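Tail spike protein gp49 (Pseudomonas phage LKA1, PDB 4RU4) forms the trimeric tailspike of the phage and probably cleaves the host O-specific polysaccharide as a lyase during virus entry. Local coordinates at residues A227-R232 / R250-K255. Sequence-based numbering, arbitrary orientation.
Sequences AVVSPR and RCYDAK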
loop_
_atom_site.group_PDB
_atom_site.type_symbol
_atom_site.label_atom_id
_atom_site.label_comp_id
_atom_site.label_asym_id
_atom_site.label_seq_id
_atom_site.Cartn_x
_atom_site.Cartn_y
_atom_site.Cartn_z
ATOM N N ALA B 227 2.786 27.950 -11.384
ATOM C CA ALA B 227 1.558 28.654 -10.977
ATOM C C ALA B 227 0.331 28.221 -11.770
ATOM O O ALA B 227 -0.405 29.067 -12.317
ATOM C CB ALA B 227 1.749 30.204 -11.043
ATOM N N VAL B 228 0.082 26.907 -11.811
ATOM C CA VAL B 228 -1.061 26.396 -12.536
ATOM C C VAL B 228 -1.861 25.429 -11.647
ATOM O O VAL B 228 -1.270 24.647 -10.879
ATOM C CB VAL B 228 -0.611 25.679 -13.835
ATOM C CG1 VAL B 228 -1.791 25.007 -14.541
ATOM C CG2 VAL B 228 0.112 26.660 -14.791
ATOM N N VAL B 229 -3.187 25.478 -11.768
ATOM C CA VAL B 229 -4.091 24.552 -11.089
ATOM C C VAL B 229 -4.323 23.297 -11.935
ATOM O O VAL B 229 -4.757 23.393 -13.085
ATOM C CB VAL B 229 -5.457 25.232 -10.765
ATOM C CG1 VAL B 229 -6.495 24.199 -10.217
ATOM C CG2 VAL B 229 -5.272 26.448 -9.783
ATOM N N SER B 230 -4.019 22.132 -11.350
ATOM C CA SER B 230 -4.209 20.810 -11.958
ATOM C C SER B 230 -3.576 20.607 -13.344
ATOM O O SER B 230 -4.226 20.063 -14.267
ATOM C CB SER B 230 -5.685 20.426 -11.981
ATOM O OG SER B 230 -6.189 20.396 -10.650
ATOM N N PRO B 231 -2.298 21.001 -13.488
ATOM C CA PRO B 231 -1.673 20.624 -14.762
ATOM C C PRO B 231 -1.490 19.116 -14.831
ATOM O O PRO B 231 -1.395 18.435 -13.798
ATOM C CB PRO B 231 -0.315 21.331 -14.714
ATOM C CG PRO B 231 0.015 21.394 -13.225
ATOM C CD PRO B 231 -1.334 21.580 -12.530
ATOM N N ARG B 232 -1.428 18.597 -16.059
ATOM C CA ARG B 232 -1.358 17.160 -16.301
ATOM C C ARG B 232 -0.209 16.851 -17.236
ATOM O O ARG B 232 -0.065 17.496 -18.286
ATOM C CB ARG B 232 -2.675 16.696 -16.938
ATOM C CG ARG B 232 -3.888 16.822 -16.000
ATOM C CD ARG B 232 -3.749 15.823 -14.875
ATOM N NE ARG B 232 -4.830 15.849 -13.885
ATOM C CZ ARG B 232 -4.776 16.521 -12.732
ATOM N NH1 ARG B 232 -3.713 17.284 -12.454
ATOM N NH2 ARG B 232 -5.807 16.461 -11.879
ATOM N N ARG B 250 5.014 25.954 -7.718
ATOM C CA ARG B 250 3.792 26.610 -7.268
ATOM C C ARG B 250 2.542 26.094 -7.981
ATOM O O ARG B 250 1.684 26.886 -8.377
ATOM C CB ARG B 250 3.895 28.141 -7.453
ATOM C CG ARG B 250 4.598 28.850 -6.297
ATOM C CD ARG B 250 4.915 30.297 -6.658
ATOM N NE ARG B 250 5.954 30.359 -7.683
ATOM C CZ ARG B 250 7.247 30.221 -7.423
ATOM N NH1 ARG B 250 7.648 30.012 -6.168
ATOM N NH2 ARG B 250 8.140 30.263 -8.401
ATOM N N CYS B 251 2.446 24.775 -8.152
ATOM C CA CYS B 251 1.271 24.188 -8.768
ATOM C C CYS B 251 0.413 23.525 -7.713
ATOM O O CYS B 251 0.924 22.969 -6.744
ATOM C CB CYS B 251 1.640 23.129 -9.817
ATOM S SG CYS B 251 2.439 23.835 -11.281
ATOM N N TYR B 252 -0.882 23.543 -7.951
ATOM C CA TYR B 252 -1.860 22.872 -7.094
ATOM C C TYR B 252 -2.320 21.649 -7.856
ATOM O O TYR B 252 -2.774 21.787 -9.000
ATOM C CB TYR B 252 -3.051 23.792 -6.871
ATOM C CG TYR B 252 -4.056 23.273 -5.858
ATOM C CD1 TYR B 252 -3.701 23.123 -4.523
ATOM C CD2 TYR B 252 -5.355 22.935 -6.245
ATOM C CE1 TYR B 252 -4.625 22.656 -3.583
ATOM C CE2 TYR B 252 -6.285 22.480 -5.323
ATOM C CZ TYR B 252 -5.914 22.345 -3.984
ATOM O OH TYR B 252 -6.838 21.875 -3.062
ATOM N N ASP B 253 -2.166 20.464 -7.258
ATOM C CA ASP B 253 -2.630 19.212 -7.868
ATOM C C ASP B 253 -1.936 18.926 -9.216
ATOM O O ASP B 253 -2.573 18.482 -10.181
ATOM C CB ASP B 253 -4.168 19.214 -8.026
ATOM C CG ASP B 253 -4.704 17.921 -8.668
ATOM O OD1 ASP B 253 -4.220 16.845 -8.285
ATOM O OD2 ASP B 253 -5.591 17.986 -9.566
ATOM N N ALA B 254 -0.635 19.193 -9.291
ATOM C CA ALA B 254 0.128 18.784 -10.467
ATOM C C ALA B 254 0.230 17.264 -10.457
ATOM O O ALA B 254 0.607 16.680 -9.445
ATOM C CB ALA B 254 1.515 19.392 -10.432
ATOM N N LYS B 255 -0.087 16.615 -11.580
ATOM C CA LYS B 255 0.098 15.165 -11.656
ATOM C C LYS B 255 0.942 14.788 -12.871
ATOM O O LYS B 255 0.613 15.174 -13.996
ATOM C CB LYS B 255 -1.247 14.445 -11.715
ATOM C CG LYS B 255 -2.030 14.468 -10.388
ATOM C CD LYS B 255 -3.260 13.560 -10.442
ATOM C CE LYS B 255 -3.892 13.440 -9.066
ATOM N NZ LYS B 255 -5.198 14.108 -9.024
HETATM O O HOH W 1 -6.982 13.419 -11.138
#
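The guanidinium of Arg232 has Lys255 CD over the centre of one face, 4.0 Å above its plane. At its edge Asp253 offers two oxygens. Val229 CG1 sits at the edge of the Tyr252 ring, whose hydroxyl is hydrogen-bonded to Glu172. Arg232 NH2 meets Asp253 OD2 at 2.8 Å in a nearly straight salt bridge (174°). NH1 meets the backbone Asp253 O, also at 2.8 Å. The grip is end-on, with guanidinium and carboxylate planes 87° apart. NH1 also donates to Pro231 O from above the carbonyl plane, while Lys255 N reaches that oxygen from the opposite face. Asp253 CG, anti to its backbone N (chi1 180°), carries the carboxylate to where OD2 also accepts from Ser230 OG at 2.7 Å, through the anti lone pair. OD1 takes Lys255 NZ on its syn lone pair. The shared carboxylate probably offsets the repulsion of the two cationic ends, which a water bridges, weakly at Arg232. Pro231 CG packs on Ala254 CB at 3.7 Å. Main-chain bonds from Tyr252 N to Val228 O and from Ser230 N to Tyr252 O join the segments. Asn260 of a neighbouring subunit adds weak bonds to the polar cluster. The two segments are equivalent corners of successive coils of the parallel beta-helix. They follow strands 221-226 and 247-249, and lead into the paired strands 232-234 and 254-257.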